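Local structure of inactive dihydroorotase-like domain (Chaetomium thermophilum, 5NNL) at residues 33-38 with 311-316; 184-189 with 299-304. The protein is a catalytically inactive dihydroorotase-like domain that keeps the alpha/beta-barrel type of architecture of the metal-dependent amidohydrolases. One frame throughout, in Å; residues are numbered along the deposited sequence.

In the fold
Both interactions are apolar and without a hydrogen bond between their segments, yet they differ in depth and in the elements they join. Interaction 1 sets the last turn of helix 26-37 on strand 305-315, and all four residues that touch there are buried. Interaction 2 brings Phe185 and Leu186, where helix 181-185 gives way to loop, against the loop that leads into that same strand, and of its four touching residues Leu186 alone is buried. Strand 305-315 and the loop before it thus meet two separate parts of the chain, each at or near a helix, in contacts whose centres lie 24 Å apart. The first packs Ile35 and Val313 methyls, with Phe315 CB, round a helix carbonyl; the second sets the Leu186 methyls and Phe185 CB against Phe301 CZ and Pro300.

Interaction 1 (33-38 with 311-316); sequences ASIAAG and QRVTFQ
Ile35 and Val313 carry the contact between the last turn of helix 26-37 and strand 305-315. In Ile35, CG1 stands anti to the backbone N (chi1 -164°) and is directed at the strand, where the terminal CD1 packs against two residues: CD1 lies 3.9 Å from Val313 CG1 and 3.8 Å from Phe315 CB. It approaches the Phe315 ring obliquely from the CG side, the two side chains being nearly perpendicular. Val313 sets its two methyls about the Ile35 carbonyl O. Its CG1 and CG2 each come to 3.6 Å from that Ile35 O, which is the acceptor for Gly38 N; the methyls only pack against it, while Val313 CG2 reaches Gly38 CA at 3.9 Å. Gly38, with positive phi (106°), ends the helix in a Schellman motif and turns the chain into strand 39-44. This side is compact and buried. Away from it, Ala36 points its methyl off the strand, and Thr314, on the opposite strand face to Val313 and Phe315, is partly exposed and hydrogen-bonds through OG1 to Thr281 OG1 and Gly279 O. The helix therefore rests on the face of strand 305-315 that carries Val313 and Phe315, next to strand 318-322, where Ile35 also touches Ala320 and Val313 touches Cys321, and beside strand 39-44, whose Ser40 meets both Ile35 and Phe315.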
loop_
_atom_site.group_PDB
_atom_site.type_symbol
_atom_site.label_atom_id
_atom_site.label_comp_id
_atom_site.label_asym_id
_atom_site.label_seq_id
_atom_site.Cartn_x
_atom_site.Cartn_y
_atom_site.Cartn_z
ATOM N N ALA A 33 13.016 -4.646 4.459
ATOM C CA ALA A 33 12.489 -5.480 3.390
ATOM C C ALA A 33 11.965 -4.640 2.234
ATOM O O ALA A 33 11.998 -5.083 1.080
ATOM C CB ALA A 33 11.386 -6.391 3.933
ATOM N N SER A 34 11.479 -3.428 2.517
ATOM C CA SER A 34 11.000 -2.558 1.450
ATOM C C SER A 34 12.142 -2.125 0.536
ATOM O O SER A 34 12.070 -2.301 -0.686
ATOM C CB SER A 34 10.292 -1.340 2.042
ATOM O OG SER A 34 9.048 -1.701 2.616
ATOM N N ILE A 35 13.211 -1.561 1.105
ATOM C CA ILE A 35 14.309 -1.080 0.271
ATOM C C ILE A 35 14.949 -2.243 -0.475
ATOM O O ILE A 35 15.346 -2.111 -1.638
ATOM C CB ILE A 35 15.337 -0.296 1.115
ATOM C CG1 ILE A 35 16.265 0.525 0.209
ATOM C CG2 ILE A 35 16.172 -1.223 2.011
ATOM C CD1 ILE A 35 15.583 1.675 -0.500
ATOM N N ALA A 36 15.026 -3.409 0.169
ATOM C CA ALA A 36 15.573 -4.584 -0.497
ATOM C C ALA A 36 14.715 -5.012 -1.682
ATOM O O ALA A 36 15.219 -5.638 -2.621
ATOM C CB ALA A 36 15.704 -5.737 0.497
ATOM N N ALA A 37 13.423 -4.699 -1.657
ATOM C CA ALA A 37 12.532 -5.048 -2.753
ATOM C C ALA A 37 12.448 -3.966 -3.820
ATOM O O ALA A 37 11.803 -4.187 -4.851
ATOM C CB ALA A 37 11.123 -5.337 -2.221
ATOM N N GLY A 38 13.074 -2.810 -3.599
ATOM C CA GLY A 38 13.061 -1.725 -4.559
ATOM C C GLY A 38 12.175 -0.556 -4.187
ATOM O O GLY A 38 12.065 0.388 -4.979
ATOM N N GLN A 311 18.488 -6.509 -8.923
ATOM C CA GLN A 311 19.941 -6.623 -9.001
ATOM C C GLN A 311 20.624 -5.609 -8.092
ATOM O O GLN A 311 21.604 -5.937 -7.415
ATOM C CB GLN A 311 20.403 -6.453 -10.450
ATOM C CG GLN A 311 21.920 -6.349 -10.629
ATOM C CD GLN A 311 22.337 -6.259 -12.093
ATOM O OE1 GLN A 311 21.520 -5.974 -12.971
ATOM N NE2 GLN A 311 23.614 -6.504 -12.359
ATOM N N ARG A 312 20.121 -4.379 -8.055
ATOM C CA ARG A 312 20.757 -3.340 -7.261
ATOM C C ARG A 312 19.745 -2.252 -6.944
ATOM O O ARG A 312 18.982 -1.832 -7.816
ATOM C CB ARG A 312 21.957 -2.738 -7.999
ATOM C CG ARG A 312 22.706 -1.678 -7.197
ATOM C CD ARG A 312 23.717 -0.909 -8.037
ATOM N NE ARG A 312 23.106 -0.332 -9.232
ATOM C CZ ARG A 312 23.506 0.788 -9.831
ATOM N NH1 ARG A 312 24.525 1.495 -9.351
ATOM N NH2 ARG A 312 22.871 1.208 -10.918
ATOM N N VAL A 313 19.759 -1.794 -5.694
ATOM C CA VAL A 313 18.977 -0.645 -5.257
ATOM C C VAL A 313 19.937 0.352 -4.629
ATOM O O VAL A 313 20.698 -0.003 -3.721
ATOM C CB VAL A 313 17.874 -1.042 -4.257
ATOM C CG1 VAL A 313 17.146 0.196 -3.714
ATOM C CG2 VAL A 313 16.888 -1.999 -4.911
ATOM N N THR A 314 19.907 1.587 -5.115
ATOM C CA THR A 314 20.645 2.675 -4.499
ATOM C C THR A 314 19.680 3.551 -3.713
ATOM O O THR A 314 18.506 3.693 -4.066
ATOM C CB THR A 314 21.393 3.515 -5.541
ATOM O OG1 THR A 314 20.464 4.127 -6.445
ATOM C CG2 THR A 314 22.369 2.645 -6.330
ATOM N N PHE A 315 20.183 4.116 -2.621
ATOM C CA PHE A 315 19.363 4.954 -1.755
ATOM C C PHE A 315 20.295 5.853 -0.965
ATOM O O PHE A 315 21.192 5.356 -0.279
ATOM C CB PHE A 315 18.503 4.100 -0.820
ATOM C CG PHE A 315 17.655 4.901 0.120
ATOM C CD1 PHE A 315 16.566 5.616 -0.348
ATOM C CD2 PHE A 315 17.940 4.933 1.472
ATOM C CE1 PHE A 315 15.784 6.357 0.516
ATOM C CE2 PHE A 315 17.160 5.670 2.339
ATOM C CZ PHE A 315 16.079 6.383 1.861
ATOM N N GLN A 316 20.104 7.164 -1.081
ATOM C CA GLN A 316 20.865 8.127 -0.290
ATOM C C GLN A 316 22.369 7.919 -0.463
ATOM O O GLN A 316 23.127 7.898 0.510
ATOM C CB GLN A 316 20.467 8.048 1.185
ATOM C CG GLN A 316 19.124 8.688 1.494
ATOM C CD GLN A 316 19.154 10.195 1.329
ATOM O OE1 GLN A 316 20.105 10.854 1.746
ATOM N NE2 GLN A 316 18.118 10.745 0.710
#

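Interaction 2 (184-189 with 299-304); sequences LFLSQK and SPFAGK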
loop_
_atom_site.group_PDB
_atom_site.type_symbol
_atom_site.label_atom_id
_atom_site.label_comp_id
_atom_site.label_asym_id
_atom_site.label_seq_id
_atom_site.Cartn_x
_atom_site.Cartn_y
_atom_site.Cartn_z
ATOM N N LEU A 184 -4.523 -9.898 -7.687
ATOM C CA LEU A 184 -4.501 -10.247 -9.103
ATOM C C LEU A 184 -4.043 -11.676 -9.359
ATOM O O LEU A 184 -4.253 -12.186 -10.465
ATOM C CB LEU A 184 -3.592 -9.283 -9.871
ATOM C CG LEU A 184 -4.046 -7.825 -10.005
ATOM C CD1 LEU A 184 -3.100 -7.062 -10.914
ATOM C CD2 LEU A 184 -5.475 -7.718 -10.527
ATOM N N PHE A 185 -3.438 -12.335 -8.370
ATOM C CA PHE A 185 -2.855 -13.655 -8.564
ATOM C C PHE A 185 -3.357 -14.695 -7.572
ATOM O O PHE A 185 -2.900 -15.843 -7.620
ATOM C CB PHE A 185 -1.328 -13.560 -8.486
ATOM C CG PHE A 185 -0.746 -12.559 -9.432
ATOM C CD1 PHE A 185 -0.509 -12.897 -10.750
ATOM C CD2 PHE A 185 -0.447 -11.274 -9.005
ATOM C CE1 PHE A 185 0.014 -11.979 -11.627
ATOM C CE2 PHE A 185 0.083 -10.347 -9.879
ATOM C CZ PHE A 185 0.314 -10.700 -11.192
ATOM N N LEU A 186 -4.281 -14.330 -6.680
ATOM C CA LEU A 186 -4.924 -15.261 -5.762
ATOM C C LEU A 186 -6.413 -14.961 -5.726
ATOM O O LEU A 186 -6.811 -13.794 -5.678
ATOM C CB LEU A 186 -4.356 -15.160 -4.340
ATOM C CG LEU A 186 -2.875 -15.476 -4.148
ATOM C CD1 LEU A 186 -2.434 -15.024 -2.771
ATOM C CD2 LEU A 186 -2.601 -16.957 -4.332
ATOM N N SER A 187 -7.230 -16.017 -5.735
ATOM C CA SER A 187 -8.682 -15.884 -5.724
ATOM C C SER A 187 -9.275 -16.935 -4.790
ATOM O O SER A 187 -8.561 -17.751 -4.201
ATOM C CB SER A 187 -9.261 -16.022 -7.138
ATOM O OG SER A 187 -9.281 -17.377 -7.554
ATOM N N GLN A 188 -10.604 -16.911 -4.658
ATOM C CA GLN A 188 -11.294 -17.889 -3.822
ATOM C C GLN A 188 -11.229 -19.294 -4.402
ATOM O O GLN A 188 -11.505 -20.260 -3.683
ATOM C CB GLN A 188 -12.749 -17.467 -3.616
ATOM C CG GLN A 188 -12.930 -16.536 -2.428
ATOM C CD GLN A 188 -14.301 -15.896 -2.380
ATOM O OE1 GLN A 188 -15.307 -16.538 -2.673
ATOM N NE2 GLN A 188 -14.346 -14.619 -2.020
ATOM N N LYS A 189 -10.878 -19.432 -5.682
ATOM C CA LYS A 189 -10.533 -20.746 -6.212
ATOM C C LYS A 189 -9.305 -21.305 -5.505
ATOM O O LYS A 189 -9.237 -22.505 -5.210
ATOM C CB LYS A 189 -10.286 -20.655 -7.717
ATOM C CG LYS A 189 -9.931 -21.982 -8.385
ATOM C CD LYS A 189 -11.171 -22.781 -8.747
ATOM C CE LYS A 189 -10.809 -24.180 -9.219
ATOM N NZ LYS A 189 -11.743 -24.682 -10.269
ATOM N N SER A 299 5.180 -17.426 2.018
ATOM C CA SER A 299 4.608 -16.902 0.796
ATOM C C SER A 299 3.653 -17.945 0.235
ATOM O O SER A 299 3.978 -19.141 0.261
ATOM C CB SER A 299 5.683 -16.570 -0.244
ATOM O OG SER A 299 5.099 -16.285 -1.503
ATOM N N PRO A 300 2.480 -17.541 -0.268
ATOM C CA PRO A 300 1.616 -18.508 -0.964
ATOM C C PRO A 300 2.227 -19.050 -2.243
ATOM O O PRO A 300 1.659 -19.977 -2.834
ATOM C CB PRO A 300 0.345 -17.701 -1.257
ATOM C CG PRO A 300 0.787 -16.279 -1.259
ATOM C CD PRO A 300 1.892 -16.190 -0.250
ATOM N N PHE A 301 3.358 -18.502 -2.687
ATOM C CA PHE A 301 4.044 -18.962 -3.885
ATOM C C PHE A 301 5.371 -19.643 -3.569
ATOM O O PHE A 301 6.179 -19.851 -4.479
ATOM C CB PHE A 301 4.274 -17.787 -4.836
ATOM C CG PHE A 301 3.016 -17.078 -5.234
ATOM C CD1 PHE A 301 2.211 -17.581 -6.241
ATOM C CD2 PHE A 301 2.638 -15.907 -4.604
ATOM C CE1 PHE A 301 1.053 -16.929 -6.608
ATOM C CE2 PHE A 301 1.480 -15.251 -4.967
ATOM C CZ PHE A 301 0.686 -15.762 -5.970
ATOM N N ALA A 302 5.616 -19.983 -2.303
ATOM C CA ALA A 302 6.861 -20.643 -1.929
ATOM C C ALA A 302 7.099 -21.865 -2.807
ATOM O O ALA A 302 6.183 -22.646 -3.074
ATOM C CB ALA A 302 6.823 -21.054 -0.454
ATOM N N GLY A 303 8.340 -22.018 -3.267
ATOM C CA GLY A 303 8.688 -23.090 -4.174
ATOM C C GLY A 303 8.299 -22.857 -5.618
ATOM O O GLY A 303 8.789 -23.579 -6.496
ATOM N N LYS A 304 7.433 -21.887 -5.898
ATOM C CA LYS A 304 7.154 -21.513 -7.276
ATOM C C LYS A 304 8.295 -20.662 -7.820
ATOM O O LYS A 304 9.054 -20.042 -7.072
ATOM C CB LYS A 304 5.832 -20.750 -7.384
ATOM C CG LYS A 304 4.619 -21.540 -6.927
ATOM C CD LYS A 304 4.297 -22.680 -7.886
ATOM C CE LYS A 304 3.286 -23.650 -7.290
ATOM N NZ LYS A 304 3.434 -25.025 -7.862
#
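Leu186 and Phe301 both turn CG away from their own carbonyl carbon; in Phe301 (chi1 -57°) this sends the ring across to the other segment, and in Leu186 (chi1 -62°) it carries both methyls toward the turn. Phe301 CZ meets Phe185 CB at 3.9 Å and Leu186 CD2, also at 3.9 Å, and both approach the ring obliquely. The Phe185 ring itself leads away from Phe301, so the two aromatics meet through a methylene and not as a stack. The Leu186 and Phe301 side chains run antiparallel alongside one another, and the other leucine branch, Leu186 CD1, touches Pro300 CG at 3.8 Å. Pro300 and Phe301 are the central residues of a type I beta turn from Ser299 to Ala302, in the loop between strands 281-291 and 305-315. There Ser299 OG accepts from Phe301 N at 3.1 Å, forming an ST turn; the same hydroxyl is hydrogen-bonded to Asp241 OD2. Leu245 of helix 242-251 touches both phenylalanines. The bonds from Phe301 N to Ser299 OG and from Ala302 N to Ser299 O probably help to fix the turn. No hydrogen bond crosses between the segments: the contact is apolar, its orientation left to van der Waals fit, and Tyr182 of helix 181-185 adds to it by touching Ser299 and Pro300.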